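PDB 2IKK: uncharacterized HTH-type transcriptional regulator YurK from Bacillus subtilis, which is uncharacterized but probably binds DNA as a GntR-family transcription regulator, its C-terminal UTRA domain being the part in this chain. Local coordinates for residues 48-53 with 78-83; 142-147 with 151-156; 60-65 with 122-127. All coordinates share one frame; numbering follows the deposited sequence.

Interaction 1 (48-53 with 78-83); sequences EKLQIQ and HYPLDL
Leu50, at the end of helix 44-50, packs against His78 and Pro80 at the end of strand 71-80. Its CB points at the strand, and CG lies anti to the carbonyl carbon (chi1 -64°). With chi2 near 180° as well, CD1 lies against the strand and does the touching. Leu50 CD1 lies 4.1 Å from Pro80 CD, and it is equally near the backbone oxygen of His78. The CB of His78 is the next neighbour, at 4.3 Å from Leu50 CD1. The imidazole itself leads away from residues 48-53, and its NE2 is hydrogen-bonded to Glu60. No hydrogen bond joins the two segments.

The helix stops here in a Schellman motif. Gln51 takes a positive phi, and the chain turns so that Ile52 can also face the strand. In this UTRA domain the contact seats the short helix on one face of the central antiparallel sheet, where Leu50 also touches Cys154 of the neighbouring strand 150-160.

Ile52 reaches the other end of the same proline. Its CD1 meets Pro80 CB at 4.1 Å, and the two side chains cross at about a right angle.

Interaction 2 (142-147 with 151-156); sequences KTAFTS and PIYCSL
Tyr153 and Ala144 face each other across a beta hairpin, strands 136-146 and 150-160 of the UTRA-domain sheet. The Ala144 methyl sits over one face of the Tyr153 ring. Ala144 CB is 3.5 Å from the centroid of the Tyr153 ring and 19° off the normal, a CH-pi contact. It is offset toward the rim, nearest CZ. The ring gets there because CG stands between the backbone N and the carbonyl carbon (chi1 66°), which turns the ring toward the partner strand.

Lys142 comes to the same ring from its edge. Its chain bends at chi3, and CE lies near the ring plane, 3.6 Å from Tyr153 CE1. Its NZ makes a weak hydrogen bond to the Tyr153 hydroxyl. Were this tyrosine an alanine, the Ala144 methyl would probably lose the ring it sits over, and Lys142 NZ its weak hydroxyl partner.

On the other face of the sheet, Thr143 and Pro151 lie side by side, pointing the same way. Phe145 crosses Pro151 obliquely, with CE1 3.9 Å from Pro151 CB. The Phe145 ring also meets that of His111, the two planes nearly parallel.

A beta bulge shifts the register by one residue between Ala144 and Phe145. Ile152 falls at the bulge, and its CG2 meets Thr146 CG2 at 3.6 Å. Ala144 is bonded through both its backbone polar atoms. Its O accepts from Ile152 N at 2.9 Å, and Ala144 N reaches Tyr153 O at 3.0 Å, with an almost straight N-H...O angle of 178°.

Interaction 3 (60-65 with 122-127); sequences ELKRIL and QQEESK. With SO4 (sulfate ion), chain C.
Strand 57-66 and the first turn of helix 123-129 stand well apart, with the CA atoms of Lys62 and Glu124, the nearest pair, 11.2 Å from each other. Two long side chains bridge the gap. Lys62 and Glu124 approach from opposite directions, and both chains are extended beyond CG. Glu124 has CG anti to the backbone N (chi1 -180°), which sends its carboxylate out from the helix toward the strand.

The two groups meet in a salt bridge. Lys62 NZ gives a hydrogen bond of 2.8 Å to Glu124 OE2. Glu124 OE2 accepts with its syn lone pair, on the side of OE1. Glu124 OE1 lies 3.4 Å from Lys62 NZ. Glu60, two residues earlier on the strand, adds a second but long salt bridge, with its OE1 3.9 Å from Lys62 NZ.

The helix start has bonds of its own. Gln122 holds the N-cap position, and its N bonds to Glu125 OE1, which it meets from above the carboxylate plane.

Arg63 serves a different partner. A sulfate ion, probably from the crystallisation liquor, sits at the edge of its guanidinium. Arg63 NH1 bonds to sulfate O1 at 2.7 Å, and Arg63 NH2 reaches sulfate O3 at 3.1 Å. Arg63 NH2 also forms a salt bridge with Glu75, while His98 and Met97 N complete the grip on the ion. UTRA domains of GntR regulators generally bind small effector molecules, so this anion site may mark part of such a pocket.

With one amine between two carboxylates, the lysine charge is likely to ease the repulsion between Glu60 and Glu124 and so tie helix to sheet by electrostatics at the surface.

All three interactions rest on the same antiparallel sheet. Interactions 1 and 2 are close, with centres 9 Å apart, and they touch: His78 N lies 2.9 Å from Cys154 O, a probable hydrogen bond between neighbouring strands. Lys49 also packs on Cys154 and Thr143 there. Interaction 3 is farther off, its centre about 21 Å from that of interaction 1, but His78 NE2 and Glu60 OE2, 2.8 Å apart, connect the two by a probable hydrogen bond. Interactions 2 and 3 do not touch, their nearest atoms being about 7 Å apart. They still share a neighbour: His98 meets the Tyr153 ring and bonds the sulfate held by Arg63.

Interaction 1 (48-53 with 78-83)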
loop_
_atom_site.group_PDB
_atom_site.type_symbol
_atom_site.label_atom_id
_atom_site.label_comp_id
_atom_site.label_asym_id
_atom_site.label_seq_id
_atom_site.Cartn_x
_atom_site.Cartn_y
_atom_site.Cartn_z
ATOM N N GLU A 48 -6.326 -20.200 -10.775
ATOM C CA GLU A 48 -7.191 -19.899 -9.635
ATOM C C GLU A 48 -7.695 -18.462 -9.672
ATOM O O GLU A 48 -8.911 -18.228 -9.549
ATOM C CB GLU A 48 -6.494 -20.191 -8.290
ATOM C CG GLU A 48 -6.676 -21.650 -7.866
ATOM C CD GLU A 48 -6.153 -21.988 -6.432
ATOM O OE1 GLU A 48 -6.202 -21.064 -5.553
ATOM O OE2 GLU A 48 -5.719 -23.172 -6.219
ATOM N N LYS A 49 -6.794 -17.523 -9.932
ATOM C CA LYS A 49 -7.177 -16.122 -10.057
ATOM C C LYS A 49 -8.158 -15.874 -11.234
ATOM O O LYS A 49 -9.117 -15.039 -11.111
ATOM C CB LYS A 49 -5.923 -15.239 -10.321
ATOM C CG LYS A 49 -5.590 -14.311 -9.164
ATOM C CD LYS A 49 -4.137 -14.306 -8.786
ATOM C CE LYS A 49 -3.218 -13.746 -9.832
ATOM N NZ LYS A 49 -3.372 -12.231 -9.940
ATOM N N LEU A 50 -7.876 -16.525 -12.351
ATOM C CA LEU A 50 -8.664 -16.257 -13.583
ATOM C C LEU A 50 -9.941 -17.117 -13.685
ATOM O O LEU A 50 -10.732 -16.949 -14.650
ATOM C CB LEU A 50 -7.817 -16.423 -14.874
ATOM C CG LEU A 50 -6.663 -15.386 -14.949
ATOM C CD1 LEU A 50 -5.703 -15.714 -16.192
ATOM C CD2 LEU A 50 -7.289 -13.960 -15.035
ATOM N N GLN A 51 -10.075 -18.046 -12.752
ATOM C CA GLN A 51 -11.177 -19.012 -12.640
ATOM C C GLN A 51 -11.347 -19.766 -14.008
ATOM O O GLN A 51 -12.450 -19.778 -14.634
ATOM C CB GLN A 51 -12.489 -18.282 -12.322
ATOM C CG GLN A 51 -12.539 -17.624 -10.918
ATOM C CD GLN A 51 -12.937 -18.554 -9.767
ATOM O OE1 GLN A 51 -12.955 -19.797 -9.928
ATOM N NE2 GLN A 51 -13.347 -17.949 -8.597
ATOM N N ILE A 52 -10.246 -20.344 -14.451
ATOM C CA ILE A 52 -10.206 -21.141 -15.668
ATOM C C ILE A 52 -9.639 -22.518 -15.359
ATOM O O ILE A 52 -9.112 -22.745 -14.303
ATOM C CB ILE A 52 -9.435 -20.477 -16.761
ATOM C CG1 ILE A 52 -7.953 -20.307 -16.381
ATOM C CG2 ILE A 52 -10.128 -19.187 -17.171
ATOM C CD1 ILE A 52 -7.124 -19.259 -17.227
ATOM N N GLN A 53 -9.748 -23.416 -16.325
ATOM C CA GLN A 53 -9.203 -24.797 -16.175
ATOM C C GLN A 53 -7.696 -24.870 -15.914
ATOM O O GLN A 53 -6.934 -23.976 -16.368
ATOM C CB GLN A 53 -9.430 -25.549 -17.486
ATOM C CG GLN A 53 -10.925 -25.628 -17.932
ATOM C CD GLN A 53 -11.096 -26.550 -19.128
ATOM O OE1 GLN A 53 -10.109 -27.046 -19.672
ATOM N NE2 GLN A 53 -12.357 -26.772 -19.571
ATOM N N HIS A 78 -1.335 -11.721 -17.160
ATOM C CA HIS A 78 -1.754 -12.947 -17.879
ATOM C C HIS A 78 -3.174 -12.709 -18.347
ATOM O O HIS A 78 -3.997 -12.250 -17.577
ATOM C CB HIS A 78 -1.769 -14.175 -16.959
ATOM C CG HIS A 78 -0.387 -14.582 -16.517
ATOM N ND1 HIS A 78 0.270 -13.939 -15.490
ATOM C CD2 HIS A 78 0.491 -15.479 -17.028
ATOM C CE1 HIS A 78 1.485 -14.466 -15.335
ATOM N NE2 HIS A 78 1.640 -15.421 -16.246
ATOM N N TYR A 79 -3.390 -13.019 -19.628
ATOM C CA TYR A 79 -4.699 -12.887 -20.273
ATOM C C TYR A 79 -5.122 -14.274 -20.710
ATOM O O TYR A 79 -4.403 -14.929 -21.381
ATOM C CB TYR A 79 -4.627 -11.987 -21.554
ATOM C CG TYR A 79 -4.219 -10.580 -21.285
ATOM C CD1 TYR A 79 -5.125 -9.621 -20.832
ATOM C CD2 TYR A 79 -2.861 -10.212 -21.423
ATOM C CE1 TYR A 79 -4.697 -8.278 -20.614
ATOM C CE2 TYR A 79 -2.443 -8.917 -21.196
ATOM C CZ TYR A 79 -3.352 -7.984 -20.744
ATOM O OH TYR A 79 -2.926 -6.716 -20.496
ATOM N N PRO A 80 -6.323 -14.674 -20.361
ATOM C CA PRO A 80 -6.773 -15.992 -20.778
ATOM C C PRO A 80 -7.157 -15.972 -22.266
ATOM O O PRO A 80 -8.027 -15.239 -22.646
ATOM C CB PRO A 80 -7.972 -16.241 -19.925
ATOM C CG PRO A 80 -8.433 -14.842 -19.440
ATOM C CD PRO A 80 -7.244 -13.947 -19.506
ATOM N N LEU A 81 -6.545 -16.861 -23.039
ATOM C CA LEU A 81 -6.764 -16.891 -24.480
ATOM C C LEU A 81 -8.163 -17.407 -24.833
ATOM O O LEU A 81 -8.718 -17.082 -25.894
ATOM C CB LEU A 81 -5.761 -17.796 -25.162
ATOM C CG LEU A 81 -4.555 -17.285 -25.963
ATOM C CD1 LEU A 81 -4.695 -15.874 -26.688
ATOM C CD2 LEU A 81 -3.210 -17.457 -25.166
ATOM N N ASP A 82 -8.747 -18.145 -23.922
ATOM C CA ASP A 82 -10.102 -18.640 -24.163
ATOM C C ASP A 82 -11.152 -17.514 -24.126
ATOM O O ASP A 82 -12.240 -17.644 -24.721
ATOM C CB ASP A 82 -10.397 -19.767 -23.177
ATOM C CG ASP A 82 -9.670 -21.113 -23.585
ATOM O OD1 ASP A 82 -9.773 -21.515 -24.776
ATOM O OD2 ASP A 82 -8.938 -21.757 -22.781
ATOM N N LEU A 83 -10.880 -16.433 -23.384
ATOM C CA LEU A 83 -11.816 -15.330 -23.330
ATOM C C LEU A 83 -11.487 -14.305 -24.405
ATOM O O LEU A 83 -12.401 -13.602 -24.921
ATOM C CB LEU A 83 -11.734 -14.647 -21.969
ATOM C CG LEU A 83 -12.669 -15.037 -20.819
ATOM C CD1 LEU A 83 -12.136 -16.372 -20.353
ATOM C CD2 LEU A 83 -12.569 -13.903 -19.722
#

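Interaction 2 (142-147 with 151-156)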
loop_
_atom_site.group_PDB
_atom_site.type_symbol
_atom_site.label_atom_id
_atom_site.label_comp_id
_atom_site.label_asym_id
_atom_site.label_seq_id
_atom_site.Cartn_x
_atom_site.Cartn_y
_atom_site.Cartn_z
ATOM N N LYS A 142 -2.752 -7.871 -8.686
ATOM C CA LYS A 142 -4.026 -7.294 -9.176
ATOM C C LYS A 142 -4.860 -8.291 -9.979
ATOM O O LYS A 142 -4.348 -8.933 -10.893
ATOM C CB LYS A 142 -3.784 -6.021 -9.979
ATOM C CG LYS A 142 -5.043 -5.494 -10.730
ATOM C CD LYS A 142 -4.831 -4.098 -11.404
ATOM C CE LYS A 142 -4.726 -4.117 -12.878
ATOM N NZ LYS A 142 -4.841 -2.649 -13.514
ATOM N N THR A 143 -6.144 -8.427 -9.623
ATOM C CA THR A 143 -7.062 -9.144 -10.543
ATOM C C THR A 143 -8.120 -8.093 -11.003
ATOM O O THR A 143 -8.691 -7.348 -10.172
ATOM C CB THR A 143 -7.689 -10.287 -9.906
ATOM O OG1 THR A 143 -6.656 -11.164 -9.418
ATOM C CG2 THR A 143 -8.576 -11.065 -10.913
ATOM N N ALA A 144 -8.315 -8.023 -12.325
ATOM C CA ALA A 144 -9.277 -7.043 -12.896
ATOM C C ALA A 144 -10.469 -7.897 -13.251
ATOM O O ALA A 144 -10.313 -9.083 -13.673
ATOM C CB ALA A 144 -8.732 -6.425 -14.155
ATOM N N PHE A 145 -11.645 -7.273 -13.166
ATOM C CA PHE A 145 -12.962 -7.948 -13.366
ATOM C C PHE A 145 -13.834 -7.068 -14.250
ATOM O O PHE A 145 -13.653 -5.847 -14.304
ATOM C CB PHE A 145 -13.685 -8.006 -12.019
ATOM C CG PHE A 145 -13.025 -8.937 -11.021
ATOM C CD1 PHE A 145 -13.376 -10.302 -10.971
ATOM C CD2 PHE A 145 -12.052 -8.445 -10.156
ATOM C CE1 PHE A 145 -12.764 -11.183 -10.035
ATOM C CE2 PHE A 145 -11.415 -9.337 -9.230
ATOM C CZ PHE A 145 -11.774 -10.678 -9.153
ATOM N N THR A 146 -14.754 -7.704 -14.930
ATOM C CA THR A 146 -15.788 -6.986 -15.670
ATOM C C THR A 146 -17.147 -7.336 -15.073
ATOM O O THR A 146 -17.231 -7.855 -13.971
ATOM C CB THR A 146 -15.628 -7.197 -17.225
ATOM O OG1 THR A 146 -16.398 -6.189 -17.966
ATOM C CG2 THR A 146 -16.004 -8.589 -17.613
ATOM N N SER A 147 -18.229 -6.987 -15.786
ATOM C CA SER A 147 -19.576 -7.383 -15.408
ATOM C C SER A 147 -19.649 -8.833 -14.961
ATOM O O SER A 147 -18.929 -9.715 -15.485
ATOM C CB SER A 147 -20.523 -7.162 -16.585
ATOM O OG SER A 147 -20.327 -5.855 -17.065
ATOM N N PRO A 151 -13.545 -12.452 -13.730
ATOM C CA PRO A 151 -12.107 -12.043 -13.872
ATOM C C PRO A 151 -11.684 -12.013 -15.371
ATOM O O PRO A 151 -12.050 -12.920 -16.141
ATOM C CB PRO A 151 -11.333 -13.120 -13.042
ATOM C CG PRO A 151 -12.233 -14.295 -13.046
ATOM C CD PRO A 151 -13.654 -13.736 -12.983
ATOM N N ILE A 152 -10.894 -11.004 -15.755
ATOM C CA ILE A 152 -10.482 -10.793 -17.138
ATOM C C ILE A 152 -8.977 -10.832 -17.366
ATOM O O ILE A 152 -8.541 -11.289 -18.420
ATOM C CB ILE A 152 -11.040 -9.540 -17.787
ATOM C CG1 ILE A 152 -10.815 -8.264 -16.922
ATOM C CG2 ILE A 152 -12.592 -9.783 -18.079
ATOM C CD1 ILE A 152 -11.038 -6.969 -17.760
ATOM N N TYR A 153 -8.218 -10.378 -16.385
ATOM C CA TYR A 153 -6.776 -10.561 -16.445
ATOM C C TYR A 153 -6.157 -10.407 -15.057
ATOM O O TYR A 153 -6.811 -9.911 -14.085
ATOM C CB TYR A 153 -6.158 -9.600 -17.439
ATOM C CG TYR A 153 -6.277 -8.117 -17.026
ATOM C CD1 TYR A 153 -5.378 -7.552 -16.147
ATOM C CD2 TYR A 153 -7.251 -7.275 -17.603
ATOM C CE1 TYR A 153 -5.439 -6.197 -15.772
ATOM C CE2 TYR A 153 -7.320 -5.936 -17.289
ATOM C CZ TYR A 153 -6.432 -5.394 -16.309
ATOM O OH TYR A 153 -6.463 -4.088 -15.898
ATOM N N CYS A 154 -4.910 -10.868 -14.894
ATOM C CA CYS A 154 -4.301 -10.607 -13.588
ATOM C C CYS A 154 -2.898 -10.079 -13.791
ATOM O O CYS A 154 -2.283 -10.434 -14.785
ATOM C CB CYS A 154 -4.350 -11.862 -12.710
ATOM S SG CYS A 154 -3.614 -13.369 -13.391
ATOM N N SER A 155 -2.375 -9.285 -12.852
ATOM C CA SER A 155 -1.103 -8.595 -13.104
ATOM C C SER A 155 -0.317 -8.699 -11.823
ATOM O O SER A 155 -0.879 -8.716 -10.730
ATOM C CB SER A 155 -1.381 -7.111 -13.471
ATOM O OG SER A 155 -2.031 -6.786 -14.767
ATOM N N LEU A 156 0.998 -8.757 -11.935
ATOM C CA LEU A 156 1.858 -8.635 -10.764
ATOM C C LEU A 156 2.807 -7.524 -11.189
ATOM O O LEU A 156 3.369 -7.580 -12.285
ATOM C CB LEU A 156 2.612 -9.886 -10.592
ATOM C CG LEU A 156 2.681 -10.616 -9.266
ATOM C CD1 LEU A 156 1.325 -10.902 -8.569
ATOM C CD2 LEU A 156 3.486 -11.902 -9.558
#

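Interaction 3 (60-65 with 122-127)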
loop_
_atom_site.group_PDB
_atom_site.type_symbol
_atom_site.label_atom_id
_atom_site.label_comp_id
_atom_site.label_asym_id
_atom_site.label_seq_id
_atom_site.Cartn_x
_atom_site.Cartn_y
_atom_site.Cartn_z
ATOM N N GLU A 60 1.344 -14.503 -21.495
ATOM C CA GLU A 60 2.160 -13.890 -20.401
ATOM C C GLU A 60 2.870 -12.674 -20.936
ATOM O O GLU A 60 3.798 -12.803 -21.729
ATOM C CB GLU A 60 3.129 -14.935 -19.830
ATOM C CG GLU A 60 3.961 -14.385 -18.633
ATOM C CD GLU A 60 4.729 -15.482 -17.939
ATOM O OE1 GLU A 60 5.735 -15.851 -18.544
ATOM O OE2 GLU A 60 4.287 -16.032 -16.890
ATOM N N LEU A 61 2.365 -11.493 -20.609
ATOM C CA LEU A 61 2.881 -10.302 -21.169
ATOM C C LEU A 61 3.792 -9.717 -20.104
ATOM O O LEU A 61 3.354 -9.420 -18.994
ATOM C CB LEU A 61 1.736 -9.338 -21.468
ATOM C CG LEU A 61 2.131 -7.877 -21.712
ATOM C CD1 LEU A 61 2.918 -7.825 -22.984
ATOM C CD2 LEU A 61 0.990 -6.876 -21.767
ATOM N N LYS A 62 5.043 -9.499 -20.478
ATOM C CA LYS A 62 6.033 -8.807 -19.592
ATOM C C LYS A 62 6.405 -7.412 -20.136
ATOM O O LYS A 62 6.742 -7.217 -21.322
ATOM C CB LYS A 62 7.281 -9.664 -19.395
ATOM C CG LYS A 62 6.941 -10.994 -18.778
ATOM C CD LYS A 62 8.210 -11.816 -18.494
ATOM C CE LYS A 62 7.901 -13.030 -17.616
ATOM N NZ LYS A 62 9.093 -13.944 -17.718
ATOM N N ARG A 63 6.252 -6.417 -19.277
ATOM C CA ARG A 63 6.577 -5.075 -19.661
ATOM C C ARG A 63 7.358 -4.353 -18.572
ATOM O O ARG A 63 7.191 -4.649 -17.423
ATOM C CB ARG A 63 5.316 -4.299 -19.941
ATOM C CG ARG A 63 4.471 -4.896 -21.155
ATOM C CD ARG A 63 3.293 -3.962 -21.629
ATOM N NE ARG A 63 2.315 -3.725 -20.564
ATOM C CZ ARG A 63 1.193 -2.983 -20.672
ATOM N NH1 ARG A 63 0.837 -2.388 -21.825
ATOM N NH2 ARG A 63 0.383 -2.839 -19.608
ATOM N N ILE A 64 8.127 -3.350 -18.967
ATOM C CA ILE A 64 8.812 -2.491 -17.972
ATOM C C ILE A 64 8.310 -1.112 -18.170
ATOM O O ILE A 64 8.202 -0.650 -19.310
ATOM C CB ILE A 64 10.354 -2.539 -18.127
ATOM C CG1 ILE A 64 10.814 -3.979 -18.000
ATOM C CG2 ILE A 64 11.081 -1.807 -16.930
ATOM C CD1 ILE A 64 12.323 -4.211 -18.308
ATOM N N LEU A 65 7.964 -0.442 -17.072
ATOM C CA LEU A 65 7.701 0.975 -17.127
ATOM C C LEU A 65 8.886 1.734 -16.502
ATOM O O LEU A 65 9.320 1.411 -15.404
ATOM C CB LEU A 65 6.349 1.223 -16.453
ATOM C CG LEU A 65 5.756 2.625 -16.255
ATOM C CD1 LEU A 65 5.639 3.399 -17.577
ATOM C CD2 LEU A 65 4.329 2.510 -15.557
ATOM N N GLN A 122 14.672 -11.941 -7.504
ATOM C CA GLN A 122 15.477 -13.040 -8.000
ATOM C C GLN A 122 16.148 -12.612 -9.288
ATOM O O GLN A 122 16.133 -11.420 -9.648
ATOM C CB GLN A 122 14.618 -14.281 -8.120
ATOM C CG GLN A 122 14.372 -14.830 -6.686
ATOM C CD GLN A 122 13.328 -15.945 -6.687
ATOM O OE1 GLN A 122 13.578 -17.029 -6.183
ATOM N NE2 GLN A 122 12.152 -15.668 -7.261
ATOM N N GLN A 123 16.825 -13.550 -9.957
ATOM C CA GLN A 123 17.622 -13.167 -11.134
ATOM C C GLN A 123 16.863 -12.295 -12.147
ATOM O O GLN A 123 17.362 -11.296 -12.570
ATOM C CB GLN A 123 18.103 -14.460 -11.820
ATOM C CG GLN A 123 19.192 -14.324 -12.832
ATOM C CD GLN A 123 19.641 -15.755 -13.299
ATOM O OE1 GLN A 123 19.558 -16.739 -12.527
ATOM N NE2 GLN A 123 20.072 -15.864 -14.570
ATOM N N GLU A 124 15.646 -12.684 -12.520
ATOM C CA GLU A 124 14.901 -11.981 -13.549
ATOM C C GLU A 124 14.538 -10.528 -13.160
ATOM O O GLU A 124 14.650 -9.614 -13.943
ATOM C CB GLU A 124 13.616 -12.763 -13.913
ATOM C CG GLU A 124 12.853 -11.998 -15.015
ATOM C CD GLU A 124 11.648 -12.767 -15.594
ATOM O OE1 GLU A 124 10.762 -13.198 -14.822
ATOM O OE2 GLU A 124 11.580 -12.887 -16.833
ATOM N N GLU A 125 14.128 -10.341 -11.910
ATOM C CA GLU A 125 13.781 -8.999 -11.432
ATOM C C GLU A 125 14.996 -8.099 -11.350
ATOM O O GLU A 125 14.925 -6.895 -11.647
ATOM C CB GLU A 125 13.129 -9.077 -10.051
ATOM C CG GLU A 125 11.802 -9.744 -10.094
ATOM C CD GLU A 125 11.853 -11.218 -9.916
ATOM O OE1 GLU A 125 12.916 -11.779 -9.756
ATOM O OE2 GLU A 125 10.791 -11.849 -9.927
ATOM N N SER A 126 16.080 -8.679 -10.865
ATOM C CA SER A 126 17.330 -7.958 -10.685
ATOM C C SER A 126 17.755 -7.418 -12.063
ATOM O O SER A 126 18.099 -6.259 -12.199
ATOM C CB SER A 126 18.358 -8.847 -9.993
ATOM O OG SER A 126 19.111 -9.597 -10.934
ATOM N N LYS A 127 17.655 -8.229 -13.109
ATOM C CA LYS A 127 17.941 -7.712 -14.453
ATOM C C LYS A 127 17.044 -6.577 -14.894
ATOM O O LYS A 127 17.541 -5.542 -15.220
ATOM C CB LYS A 127 17.877 -8.846 -15.467
ATOM C CG LYS A 127 18.126 -8.404 -16.951
ATOM C CD LYS A 127 18.247 -9.652 -17.771
ATOM C CE LYS A 127 19.407 -9.522 -18.768
ATOM N NZ LYS A 127 20.750 -9.659 -18.111
HETATM S S SO4 C . -2.365 -0.479 -20.528
HETATM O O1 SO4 C . -1.661 -1.300 -21.511
HETATM O O2 SO4 C . -2.100 0.945 -20.758
HETATM O O3 SO4 C . -1.957 -0.865 -19.203
HETATM O O4 SO4 C . -3.839 -0.615 -20.662
#